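Side-chain contacts in KLLA0F20702p (Kluyveromyces lactis, PDB 5Y5A), which probably acts as the Est1 subunit of yeast telomerase, helping to bring the enzyme to chromosome ends through the telomere-bound protein Cdc13: residues S13-Q18 with Q39-K44; H88-I93 with K132-T137; L84-K87 with I93-Y96; S136-I141 with Q189-Y194. All blocks are in the same frame, centred on the assembly; numbering follows the deposited sequence.

Contact 1: residues S13-Q18 with Q39-K44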
loop_
_atom_site.group_PDB
_atom_site.type_symbol
_atom_site.label_atom_id
_atom_site.label_comp_id
_atom_site.label_asym_id
_atom_site.label_seq_id
_atom_site.Cartn_x
_atom_site.Cartn_y
_atom_site.Cartn_z
ATOM N N SER A 13 23.833 18.771 -9.718
ATOM C CA SER A 13 23.384 19.396 -10.950
ATOM C C SER A 13 24.486 19.284 -11.999
ATOM O O SER A 13 24.221 19.034 -13.175
ATOM C CB SER A 13 23.009 20.857 -10.708
ATOM O OG SER A 13 22.815 21.539 -11.933
ATOM N N GLY A 14 25.727 19.449 -11.550
ATOM C CA GLY A 14 26.888 19.326 -12.411
ATOM C C GLY A 14 27.090 17.925 -12.953
ATOM O O GLY A 14 27.533 17.753 -14.086
ATOM N N PHE A 15 26.775 16.918 -12.145
ATOM C CA PHE A 15 26.857 15.538 -12.602
ATOM C C PHE A 15 25.895 15.339 -13.756
ATOM O O PHE A 15 26.245 14.760 -14.785
ATOM C CB PHE A 15 26.529 14.557 -11.476
ATOM C CG PHE A 15 27.530 14.556 -10.363
ATOM C CD1 PHE A 15 28.817 15.004 -10.574
ATOM C CD2 PHE A 15 27.181 14.105 -9.103
ATOM C CE1 PHE A 15 29.738 15.006 -9.550
ATOM C CE2 PHE A 15 28.101 14.106 -8.076
ATOM C CZ PHE A 15 29.377 14.557 -8.299
ATOM N N GLN A 16 24.675 15.831 -13.561
ATOM C CA GLN A 16 23.625 15.729 -14.563
ATOM C C GLN A 16 24.071 16.350 -15.882
ATOM O O GLN A 16 24.035 15.694 -16.923
ATOM C CB GLN A 16 22.346 16.399 -14.059
ATOM C CG GLN A 16 21.151 16.259 -14.984
ATOM C CD GLN A 16 19.862 16.705 -14.331
ATOM O OE1 GLN A 16 19.699 16.589 -13.117
ATOM N NE2 GLN A 16 18.937 17.222 -15.131
ATOM N N LYS A 17 24.517 17.603 -15.827
ATOM C CA LYS A 17 24.927 18.328 -17.029
ATOM C C LYS A 17 26.095 17.649 -17.736
ATOM O O LYS A 17 26.158 17.631 -18.963
ATOM C CB LYS A 17 25.289 19.775 -16.684
ATOM C CG LYS A 17 24.131 20.555 -16.074
ATOM C CD LYS A 17 24.403 22.050 -15.982
ATOM C CE LYS A 17 23.185 22.771 -15.413
ATOM N NZ LYS A 17 23.337 24.250 -15.390
ATOM N N GLN A 18 27.012 17.086 -16.955
ATOM C CA GLN A 18 28.121 16.319 -17.509
ATOM C C GLN A 18 27.625 15.121 -18.317
ATOM O O GLN A 18 28.084 14.882 -19.435
ATOM C CB GLN A 18 29.056 15.845 -16.394
ATOM C CG GLN A 18 30.000 16.919 -15.875
ATOM C CD GLN A 18 30.998 16.388 -14.861
ATOM O OE1 GLN A 18 30.833 15.293 -14.322
ATOM N NE2 GLN A 18 32.044 17.165 -14.598
ATOM N N GLN A 39 31.848 6.249 -13.944
ATOM C CA GLN A 39 32.756 5.734 -12.924
ATOM C C GLN A 39 33.331 6.844 -12.057
ATOM O O GLN A 39 33.493 6.678 -10.848
ATOM C CB GLN A 39 33.893 4.950 -13.568
ATOM C CG GLN A 39 33.513 3.547 -13.970
ATOM C CD GLN A 39 34.611 2.871 -14.753
ATOM O OE1 GLN A 39 35.506 3.531 -15.277
ATOM N NE2 GLN A 39 34.553 1.549 -14.836
ATOM N N MET A 40 33.646 7.971 -12.681
ATOM C CA MET A 40 34.196 9.105 -11.956
ATOM C C MET A 40 33.162 9.685 -10.996
ATOM O O MET A 40 33.472 9.992 -9.843
ATOM C CB MET A 40 34.680 10.178 -12.928
ATOM C CG MET A 40 35.860 9.744 -13.777
ATOM S SD MET A 40 37.301 9.304 -12.788
ATOM C CE MET A 40 37.726 10.899 -12.103
ATOM N N ILE A 41 31.929 9.825 -11.476
ATOM C CA ILE A 41 30.854 10.388 -10.671
ATOM C C ILE A 41 30.482 9.441 -9.532
ATOM O O ILE A 41 30.262 9.877 -8.402
ATOM C CB ILE A 41 29.613 10.701 -11.541
ATOM C CG1 ILE A 41 29.954 11.807 -12.548
ATOM C CG2 ILE A 41 28.420 11.100 -10.675
ATOM C CD1 ILE A 41 28.861 12.110 -13.540
ATOM N N HIS A 42 30.425 8.147 -9.830
ATOM C CA HIS A 42 30.179 7.134 -8.807
ATOM C C HIS A 42 31.252 7.177 -7.724
ATOM O O HIS A 42 30.964 7.000 -6.540
ATOM C CB HIS A 42 30.127 5.735 -9.428
ATOM C CG HIS A 42 28.775 5.343 -9.932
ATOM N ND1 HIS A 42 28.452 4.045 -10.262
ATOM C CD2 HIS A 42 27.658 6.076 -10.156
ATOM C CE1 HIS A 42 27.196 3.995 -10.672
ATOM N NE2 HIS A 42 26.692 5.214 -10.616
ATOM N N SER A 43 32.491 7.414 -8.141
ATOM C CA SER A 43 33.618 7.446 -7.218
ATOM C C SER A 43 33.506 8.609 -6.238
ATOM O O SER A 43 33.856 8.476 -5.067
ATOM C CB SER A 43 34.938 7.539 -7.985
ATOM O OG SER A 43 36.013 7.792 -7.099
ATOM N N LYS A 44 33.018 9.746 -6.721
ATOM C CA LYS A 44 32.844 10.919 -5.873
ATOM C C LYS A 44 31.691 10.720 -4.906
ATOM O O LYS A 44 31.774 11.094 -3.739
ATOM C CB LYS A 44 32.600 12.168 -6.715
ATOM C CG LYS A 44 33.808 12.646 -7.486
ATOM C CD LYS A 44 33.545 13.993 -8.135
ATOM C CE LYS A 44 34.799 14.530 -8.804
ATOM N NZ LYS A 44 34.576 15.880 -9.386
#
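F15 and I41 form the apolar centre of an antiparallel helix pair at the start of this fragment, the N-terminal part of a longer Est1 protein, where helix 7-21 folds back against helix 33-53. The short axes run at 169° to each other and come within 11.2 Å, a spacing that suits a phenylalanine packed against a branched aliphatic residue.

Following F15 outward, CB faces two methyls of I41, CD1 and CG2, each 4.0 Å away. With CG beside the backbone N, chi1 of -66° sends the ring toward the partner helix, and the second torsion turns one face to I41 CG2. CG and CD2 sit under that methyl, which makes a CH-pi contact 3.7 Å from the ring centroid and only 18° off the ring normal. CD1 also meets I41 CG1, while CE1 reaches the methylene CD of K44 at 4.2 Å; the lysine thus lends its apolar stem where the pair meets solvent. I45 and M48 of helix 33-53 also pack against F15, and V89 of helix 78-105 touches both F15 and I41. Replacing F15 with an alanine would probably leave I41 CG2 facing a gap where the ring had been and rob the K44 stem of its neighbour. One turn on, the extended side chain of Q18 slides alongside I41, bringing OE1 to 3.8 Å from CD1.

Contact 2: residues H88-I93 with K132-T137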
loop_
_atom_site.group_PDB
_atom_site.type_symbol
_atom_site.label_atom_id
_atom_site.label_comp_id
_atom_site.label_asym_id
_atom_site.label_seq_id
_atom_site.Cartn_x
_atom_site.Cartn_y
_atom_site.Cartn_z
ATOM N N HIS A 88 19.593 13.129 -10.386
ATOM C CA HIS A 88 20.499 13.858 -11.265
ATOM C C HIS A 88 21.442 12.966 -12.067
ATOM O O HIS A 88 21.970 13.380 -13.100
ATOM C CB HIS A 88 21.317 14.855 -10.449
ATOM C CG HIS A 88 20.488 15.919 -9.803
ATOM N ND1 HIS A 88 19.948 16.971 -10.510
ATOM C CD2 HIS A 88 20.105 16.093 -8.518
ATOM C CE1 HIS A 88 19.267 17.748 -9.687
ATOM N NE2 HIS A 88 19.346 17.238 -8.472
ATOM N N VAL A 89 21.656 11.745 -11.593
ATOM C CA VAL A 89 22.598 10.849 -12.252
ATOM C C VAL A 89 21.904 9.654 -12.893
ATOM O O VAL A 89 22.056 9.408 -14.087
ATOM C CB VAL A 89 23.659 10.329 -11.269
ATOM C CG1 VAL A 89 24.641 9.427 -11.988
ATOM C CG2 VAL A 89 24.373 11.489 -10.601
ATOM N N HIS A 90 21.198 8.879 -12.095
ATOM C CA HIS A 90 20.566 7.678 -12.581
ATOM C C HIS A 90 19.288 7.851 -13.345
ATOM O O HIS A 90 19.147 7.313 -14.417
ATOM C CB HIS A 90 20.335 6.716 -11.442
ATOM C CG HIS A 90 21.590 6.193 -10.844
ATOM N ND1 HIS A 90 21.613 5.487 -9.669
ATOM C CD2 HIS A 90 22.871 6.278 -11.256
ATOM C CE1 HIS A 90 22.855 5.155 -9.383
ATOM N NE2 HIS A 90 23.638 5.625 -10.330
ATOM N N TYR A 91 18.341 8.574 -12.791
ATOM C CA TYR A 91 17.079 8.782 -13.503
ATOM C C TYR A 91 17.267 9.341 -14.922
ATOM O O TYR A 91 16.637 8.842 -15.855
ATOM C CB TYR A 91 16.128 9.704 -12.731
ATOM C CG TYR A 91 14.853 9.954 -13.502
ATOM C CD1 TYR A 91 13.834 9.009 -13.518
ATOM C CD2 TYR A 91 14.681 11.117 -14.245
ATOM C CE1 TYR A 91 12.673 9.223 -14.238
ATOM C CE2 TYR A 91 13.524 11.338 -14.967
ATOM C CZ TYR A 91 12.524 10.391 -14.959
ATOM O OH TYR A 91 11.373 10.613 -15.676
ATOM N N PRO A 92 18.113 10.379 -15.094
ATOM C CA PRO A 92 18.247 10.899 -16.462
ATOM C C PRO A 92 18.832 9.883 -17.441
ATOM O O PRO A 92 18.491 9.915 -18.623
ATOM C CB PRO A 92 19.190 12.095 -16.292
ATOM C CG PRO A 92 19.896 11.854 -15.013
ATOM C CD PRO A 92 18.892 11.188 -14.138
ATOM N N ILE A 93 19.695 8.997 -16.956
ATOM C CA ILE A 93 20.206 7.913 -17.787
ATOM C C ILE A 93 19.081 6.952 -18.166
ATOM O O ILE A 93 18.881 6.654 -19.342
ATOM C CB ILE A 93 21.319 7.123 -17.080
ATOM C CG1 ILE A 93 22.538 8.010 -16.831
ATOM C CG2 ILE A 93 21.721 5.917 -17.912
ATOM C CD1 ILE A 93 23.630 7.329 -16.025
ATOM N N LYS A 132 25.651 -1.355 -8.211
ATOM C CA LYS A 132 26.715 -1.443 -7.219
ATOM C C LYS A 132 26.740 -0.232 -6.302
ATOM O O LYS A 132 27.005 -0.371 -5.116
ATOM C CB LYS A 132 28.079 -1.609 -7.891
ATOM C CG LYS A 132 28.444 -3.056 -8.169
ATOM C CD LYS A 132 29.806 -3.183 -8.830
ATOM C CE LYS A 132 30.096 -4.632 -9.202
ATOM N NZ LYS A 132 31.392 -4.787 -9.917
ATOM N N LEU A 133 26.466 0.950 -6.844
ATOM C CA LEU A 133 26.461 2.167 -6.038
ATOM C C LEU A 133 25.496 2.056 -4.853
ATOM O O LEU A 133 25.805 2.480 -3.739
ATOM C CB LEU A 133 26.094 3.371 -6.897
ATOM C CG LEU A 133 26.134 4.730 -6.198
ATOM C CD1 LEU A 133 27.554 5.110 -5.838
ATOM C CD2 LEU A 133 25.531 5.783 -7.088
ATOM N N TYR A 134 24.336 1.461 -5.092
ATOM C CA TYR A 134 23.325 1.344 -4.049
ATOM C C TYR A 134 23.573 0.169 -3.116
ATOM O O TYR A 134 23.420 0.293 -1.902
ATOM C CB TYR A 134 21.939 1.224 -4.672
ATOM C CG TYR A 134 21.511 2.483 -5.378
ATOM C CD1 TYR A 134 21.396 3.684 -4.684
ATOM C CD2 TYR A 134 21.224 2.476 -6.735
ATOM C CE1 TYR A 134 21.011 4.842 -5.325
ATOM C CE2 TYR A 134 20.833 3.631 -7.384
ATOM C CZ TYR A 134 20.731 4.809 -6.676
ATOM O OH TYR A 134 20.343 5.958 -7.317
ATOM N N TYR A 135 23.949 -0.972 -3.684
ATOM C CA TYR A 135 24.200 -2.162 -2.885
ATOM C C TYR A 135 25.493 -2.040 -2.068
ATOM O O TYR A 135 25.604 -2.641 -0.999
ATOM C CB TYR A 135 24.247 -3.406 -3.779
ATOM C CG TYR A 135 24.281 -4.706 -3.005
ATOM C CD1 TYR A 135 23.165 -5.151 -2.313
ATOM C CD2 TYR A 135 25.429 -5.488 -2.968
ATOM C CE1 TYR A 135 23.186 -6.333 -1.601
ATOM C CE2 TYR A 135 25.459 -6.677 -2.262
ATOM C CZ TYR A 135 24.334 -7.092 -1.576
ATOM O OH TYR A 135 24.356 -8.272 -0.869
ATOM N N SER A 136 26.466 -1.274 -2.567
ATOM C CA SER A 136 27.690 -0.995 -1.807
ATOM C C SER A 136 27.336 -0.293 -0.513
ATOM O O SER A 136 27.870 -0.604 0.553
ATOM C CB SER A 136 28.667 -0.108 -2.587
ATOM O OG SER A 136 29.164 -0.744 -3.747
ATOM N N THR A 137 26.434 0.672 -0.626
ATOM C CA THR A 137 26.049 1.497 0.501
ATOM C C THR A 137 25.358 0.645 1.562
ATOM O O THR A 137 25.660 0.766 2.749
ATOM C CB THR A 137 25.143 2.645 0.045
ATOM O OG1 THR A 137 25.727 3.257 -1.113
ATOM C CG2 THR A 137 25.002 3.686 1.139
#
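The contact of H90 with Y134 and L133 is a buried polar bridge with an apolar flank, joining helix 78-105 to helix 113-144 in the TPR-like region. H90 holds CG beside its backbone N (chi1 -66°), which sends the imidazole across to the tyrosine. Y134 OH and H90 ND1 are 2.7 Å apart in a hydrogen bond for which either atom could be the donor. The hydroxyl sits well off the imidazole plane, so the bond is bent away from the usual in-plane direction of ND1. The ring planes stand at 80° to each other, with Y134 CE2 at the edge of the imidazole and in its plane. L133 adds the apolar part: its CD2 methyl lies 3.6 Å from H90 CE1.

H90 belongs to a wider, pi-type turn, and the helix kinks just beyond it, where P92 has no N-H to give to the turn before. The hydroxyls of S136 and T137 are spent on their own helix, bonding to K132 O and L133 O.

H90 NE2 is in turn hydrogen-bonded to H42 NE2 of helix 33-53, so both ring nitrogens of this buried histidine are engaged. A neutral imidazole carries a single N-H, and the proton positions on Y134, H90 and H42 are therefore likely to be coupled: if ND1 accepts from the tyrosine, NE2 would be expected to donate to the second histidine.

Contact 3: residues L84-K87 with I93-Y96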
loop_
_atom_site.group_PDB
_atom_site.type_symbol
_atom_site.label_atom_id
_atom_site.label_comp_id
_atom_site.label_asym_id
_atom_site.label_seq_id
_atom_site.Cartn_x
_atom_site.Cartn_y
_atom_site.Cartn_z
ATOM N N LEU A 84 19.620 12.735 -4.520
ATOM C CA LEU A 84 20.241 13.541 -5.564
ATOM C C LEU A 84 20.929 12.659 -6.609
ATOM O O LEU A 84 21.098 13.058 -7.770
ATOM C CB LEU A 84 21.252 14.518 -4.961
ATOM C CG LEU A 84 20.684 15.690 -4.160
ATOM C CD1 LEU A 84 21.812 16.504 -3.558
ATOM C CD2 LEU A 84 19.804 16.565 -5.037
ATOM N N THR A 85 21.332 11.465 -6.187
ATOM C CA THR A 85 21.984 10.521 -7.081
ATOM C C THR A 85 20.990 9.957 -8.088
ATOM O O THR A 85 21.258 9.907 -9.291
ATOM C CB THR A 85 22.632 9.370 -6.302
ATOM O OG1 THR A 85 23.693 9.886 -5.486
ATOM C CG2 THR A 85 23.187 8.337 -7.268
ATOM N N TRP A 86 19.837 9.537 -7.587
ATOM C CA TRP A 86 18.775 9.048 -8.448
ATOM C C TRP A 86 18.320 10.126 -9.415
ATOM O O TRP A 86 18.300 9.918 -10.624
ATOM C CB TRP A 86 17.586 8.565 -7.622
ATOM C CG TRP A 86 16.441 8.173 -8.483
ATOM C CD1 TRP A 86 15.262 8.841 -8.637
ATOM C CD2 TRP A 86 16.374 7.026 -9.342
ATOM N NE1 TRP A 86 14.459 8.175 -9.532
ATOM C CE2 TRP A 86 15.116 7.062 -9.978
ATOM C CE3 TRP A 86 17.252 5.977 -9.629
ATOM C CZ2 TRP A 86 14.718 6.079 -10.883
ATOM C CZ3 TRP A 86 16.853 5.007 -10.529
ATOM C CH2 TRP A 86 15.599 5.064 -11.146
ATOM N N LYS A 87 17.979 11.288 -8.865
ATOM C CA LYS A 87 17.402 12.388 -9.631
ATOM C C LYS A 87 18.320 12.942 -10.715
ATOM O O LYS A 87 17.876 13.195 -11.833
ATOM C CB LYS A 87 17.003 13.521 -8.686
ATOM C CG LYS A 87 16.287 14.675 -9.358
ATOM C CD LYS A 87 15.972 15.756 -8.345
ATOM C CE LYS A 87 15.328 16.963 -8.996
ATOM N NZ LYS A 87 15.105 18.060 -8.012
ATOM N N ILE A 93 19.695 8.997 -16.956
ATOM C CA ILE A 93 20.206 7.913 -17.787
ATOM C C ILE A 93 19.081 6.952 -18.166
ATOM O O ILE A 93 18.881 6.654 -19.342
ATOM C CB ILE A 93 21.319 7.123 -17.080
ATOM C CG1 ILE A 93 22.538 8.010 -16.831
ATOM C CG2 ILE A 93 21.721 5.917 -17.912
ATOM C CD1 ILE A 93 23.630 7.329 -16.025
ATOM N N PHE A 94 18.346 6.480 -17.163
ATOM C CA PHE A 94 17.274 5.515 -17.382
ATOM C C PHE A 94 16.176 6.071 -18.283
ATOM O O PHE A 94 15.596 5.346 -19.089
ATOM C CB PHE A 94 16.685 5.076 -16.048
ATOM C CG PHE A 94 17.463 3.984 -15.380
ATOM C CD1 PHE A 94 17.813 2.838 -16.079
ATOM C CD2 PHE A 94 17.856 4.102 -14.055
ATOM C CE1 PHE A 94 18.533 1.822 -15.468
ATOM C CE2 PHE A 94 18.581 3.090 -13.434
ATOM C CZ PHE A 94 18.920 1.950 -14.144
ATOM N N LYS A 95 15.900 7.362 -18.139
ATOM C CA LYS A 95 14.919 8.034 -18.980
ATOM C C LYS A 95 15.331 7.985 -20.450
ATOM O O LYS A 95 14.498 7.746 -21.324
ATOM C CB LYS A 95 14.732 9.483 -18.524
ATOM C CG LYS A 95 13.657 10.245 -19.283
ATOM C CD LYS A 95 13.362 11.582 -18.623
ATOM C CE LYS A 95 12.447 12.436 -19.484
ATOM N NZ LYS A 95 12.292 13.806 -18.922
ATOM N N TYR A 96 16.618 8.196 -20.715
ATOM C CA TYR A 96 17.129 8.210 -22.086
ATOM C C TYR A 96 16.976 6.850 -22.750
ATOM O O TYR A 96 16.670 6.761 -23.937
ATOM C CB TYR A 96 18.597 8.644 -22.114
ATOM C CG TYR A 96 19.221 8.616 -23.495
ATOM C CD1 TYR A 96 19.029 9.664 -24.388
ATOM C CD2 TYR A 96 20.006 7.541 -23.906
ATOM C CE1 TYR A 96 19.597 9.643 -25.653
ATOM C CE2 TYR A 96 20.580 7.512 -25.169
ATOM C CZ TYR A 96 20.371 8.565 -26.037
ATOM O OH TYR A 96 20.938 8.543 -27.294
#
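W86 brings the rim of its six-membered ring up to the rim of F94, two aromatic side chains on one helix that lie eight residues apart. The touching atoms are CZ3 and CH2 of the indole and CD2 of the phenylalanine, with W86 CZ3 to F94 CD2 at 3.8 Å; F94 CE2 also approaches CZ3. Neither ring lies over the face of the other: the centroids are 5.9 Å apart and the planes are inclined at 38°. This is a rim-to-rim contact of two broad apolar groups.

The backbone explains how such distant residues meet. In a regular alpha helix a residue eight places on would sit more than two turns along and roughly a quarter turn round the axis. Here W86 CA and F94 CA are 9.7 Å apart, consistent with the pi-type turn and kink that lie between them, since an extra residue in one turn brings position eight closer to the same face. The bond to CB points toward the partner in F94 but not in W86, where CG anti to the backbone N (chi1 175°) lets the far end of the indole do the approaching; the side chains cross at about a right angle.

W86 is broad enough to meet F94 at its rim while stacking on Y194 of helix 179-206, and F94 stacks with Y201 of the same helix. Y134 and F127 of helix 113-144 touch W86 and F94 respectively. The result is an aromatic cluster shared by three helices, 78-105, 113-144 and 179-206, in the TPR-like all-helical region of the Est1 family.

Contact 4: residues S136-I141 with Q189-Y194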
loop_
_atom_site.group_PDB
_atom_site.type_symbol
_atom_site.label_atom_id
_atom_site.label_comp_id
_atom_site.label_asym_id
_atom_site.label_seq_id
_atom_site.Cartn_x
_atom_site.Cartn_y
_atom_site.Cartn_z
ATOM N N SER A 136 26.466 -1.274 -2.567
ATOM C CA SER A 136 27.690 -0.995 -1.807
ATOM C C SER A 136 27.336 -0.293 -0.513
ATOM O O SER A 136 27.870 -0.604 0.553
ATOM C CB SER A 136 28.667 -0.108 -2.587
ATOM O OG SER A 136 29.164 -0.744 -3.747
ATOM N N THR A 137 26.434 0.672 -0.626
ATOM C CA THR A 137 26.049 1.497 0.501
ATOM C C THR A 137 25.358 0.645 1.562
ATOM O O THR A 137 25.660 0.766 2.749
ATOM C CB THR A 137 25.143 2.645 0.045
ATOM O OG1 THR A 137 25.727 3.257 -1.113
ATOM C CG2 THR A 137 25.002 3.686 1.139
ATOM N N LEU A 138 24.452 -0.229 1.128
ATOM C CA LEU A 138 23.826 -1.205 2.018
ATOM C C LEU A 138 24.868 -2.043 2.759
ATOM O O LEU A 138 24.855 -2.115 3.991
ATOM C CB LEU A 138 22.896 -2.131 1.235
ATOM C CG LEU A 138 21.490 -1.622 0.937
ATOM C CD1 LEU A 138 20.719 -2.662 0.148
ATOM C CD2 LEU A 138 20.765 -1.276 2.223
ATOM N N GLU A 139 25.761 -2.675 2.000
ATOM C CA GLU A 139 26.824 -3.499 2.572
ATOM C C GLU A 139 27.697 -2.694 3.526
ATOM O O GLU A 139 28.103 -3.193 4.576
ATOM C CB GLU A 139 27.696 -4.111 1.467
ATOM C CG GLU A 139 27.045 -5.248 0.695
ATOM C CD GLU A 139 27.973 -5.843 -0.355
ATOM O OE1 GLU A 139 28.660 -5.069 -1.055
ATOM O OE2 GLU A 139 28.016 -7.086 -0.480
ATOM N N LEU A 140 27.991 -1.451 3.148
ATOM C CA LEU A 140 28.742 -0.547 4.009
ATOM C C LEU A 140 28.016 -0.357 5.328
ATOM O O LEU A 140 28.599 -0.514 6.399
ATOM C CB LEU A 140 28.948 0.809 3.331
ATOM C CG LEU A 140 29.539 1.904 4.227
ATOM C CD1 LEU A 140 30.973 1.573 4.613
ATOM C CD2 LEU A 140 29.466 3.273 3.573
ATOM N N ILE A 141 26.732 -0.034 5.232
ATOM C CA ILE A 141 25.911 0.264 6.395
ATOM C C ILE A 141 25.818 -0.924 7.347
ATOM O O ILE A 141 26.080 -0.791 8.541
ATOM C CB ILE A 141 24.499 0.691 5.970
ATOM C CG1 ILE A 141 24.542 2.089 5.352
ATOM C CG2 ILE A 141 23.549 0.664 7.152
ATOM C CD1 ILE A 141 23.247 2.494 4.685
ATOM N N GLN A 189 16.700 2.303 3.088
ATOM C CA GLN A 189 15.428 2.334 2.384
ATOM C C GLN A 189 15.590 2.931 0.988
ATOM O O GLN A 189 14.993 2.454 0.023
ATOM C CB GLN A 189 14.393 3.126 3.190
ATOM C CG GLN A 189 12.972 3.016 2.662
ATOM C CD GLN A 189 12.662 4.020 1.572
ATOM O OE1 GLN A 189 13.255 5.097 1.515
ATOM N NE2 GLN A 189 11.724 3.672 0.700
ATOM N N ARG A 190 16.399 3.975 0.874
ATOM C CA ARG A 190 16.639 4.574 -0.431
ATOM C C ARG A 190 17.384 3.612 -1.348
ATOM O O ARG A 190 17.062 3.506 -2.534
ATOM C CB ARG A 190 17.411 5.879 -0.291
ATOM C CG ARG A 190 16.595 6.983 0.362
ATOM C CD ARG A 190 15.267 7.198 -0.355
ATOM N NE ARG A 190 14.759 8.538 -0.095
ATOM C CZ ARG A 190 13.847 8.828 0.827
ATOM N NH1 ARG A 190 13.311 7.863 1.564
ATOM N NH2 ARG A 190 13.463 10.083 0.998
ATOM N N CYS A 191 18.367 2.905 -0.796
ATOM C CA CYS A 191 19.125 1.933 -1.577
ATOM C C CYS A 191 18.199 0.858 -2.121
ATOM O O CYS A 191 18.263 0.506 -3.296
ATOM C CB CYS A 191 20.227 1.290 -0.739
ATOM S SG CYS A 191 21.584 2.388 -0.331
ATOM N N LEU A 192 17.334 0.341 -1.258
ATOM C CA LEU A 192 16.379 -0.670 -1.670
ATOM C C LEU A 192 15.371 -0.102 -2.671
ATOM O O LEU A 192 14.974 -0.788 -3.610
ATOM C CB LEU A 192 15.666 -1.245 -0.450
ATOM C CG LEU A 192 16.581 -1.985 0.534
ATOM C CD1 LEU A 192 15.872 -2.194 1.858
ATOM C CD2 LEU A 192 17.049 -3.319 -0.037
ATOM N N LEU A 193 14.967 1.152 -2.473
ATOM C CA LEU A 193 14.034 1.808 -3.390
ATOM C C LEU A 193 14.616 1.970 -4.794
ATOM O O LEU A 193 13.947 1.682 -5.787
ATOM C CB LEU A 193 13.615 3.183 -2.857
ATOM C CG LEU A 193 12.688 4.003 -3.771
ATOM C CD1 LEU A 193 11.323 3.331 -3.949
ATOM C CD2 LEU A 193 12.505 5.428 -3.259
ATOM N N TYR A 194 15.856 2.430 -4.882
ATOM C CA TYR A 194 16.420 2.759 -6.184
ATOM C C TYR A 194 17.001 1.533 -6.887
ATOM O O TYR A 194 17.129 1.512 -8.111
ATOM C CB TYR A 194 17.468 3.859 -6.039
ATOM C CG TYR A 194 16.859 5.161 -5.576
ATOM C CD1 TYR A 194 15.702 5.655 -6.172
ATOM C CD2 TYR A 194 17.419 5.886 -4.525
ATOM C CE1 TYR A 194 15.122 6.846 -5.742
ATOM C CE2 TYR A 194 16.848 7.076 -4.089
ATOM C CZ TYR A 194 15.702 7.551 -4.701
ATOM O OH TYR A 194 15.136 8.732 -4.276
#
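L138 CG and C191 SG both lie beside the backbone N and anti to the carbonyl carbon: chi1 of -82° lays L138 CG on C191 CB at 3.6 Å, while chi1 of -70° turns the cysteine sulfur toward T137. The contact belongs to an antiparallel helix pair in the TPR-like region, helix 113-144 against helix 179-206, and these two residues are the nearest pair of alpha carbons between segments 136-141 and 189-194. The local axes are 9.5 Å apart and their directions differ by 152°. A small side chain such as cysteine suits the point where L138 CA and C191 CA come to 6.7 Å.

The leucine fork then spreads over its neighbour: CD2 stays near C191 CB, while L138 CD1 reaches L192 CD2 at 3.7 Å, the two leucines crossing at about a right angle. L159 packs on both of them. With an alanine in place of L138, C191 CB and L192 CD2 would probably be left bordering a gap in this buried seam. The sulfur itself, C191 SG, rests against T137, 3.6 Å from CB and 3.9 Å from CG2.

The four contacts form a connected patch across neighbouring helices. Contact 1 meets contact 2 through the histidine pair and through a second probable hydrogen bond, Q16 OE1 to H88 ND1 at 2.6 Å, with centres about 11 Å apart. Contacts 2 and 3 interleave on helix 78-105, their centres about 8 Å apart, and share I93. Contact 4 continues from contact 2 along helix 113-144, about 10 Å away centre to centre, and is joined to contact 3 by the tryptophan-tyrosine stack. Contacts 1 and 4 do not touch, their nearest atoms being about 8 Å apart. All four lie on the same side of the chain's centre.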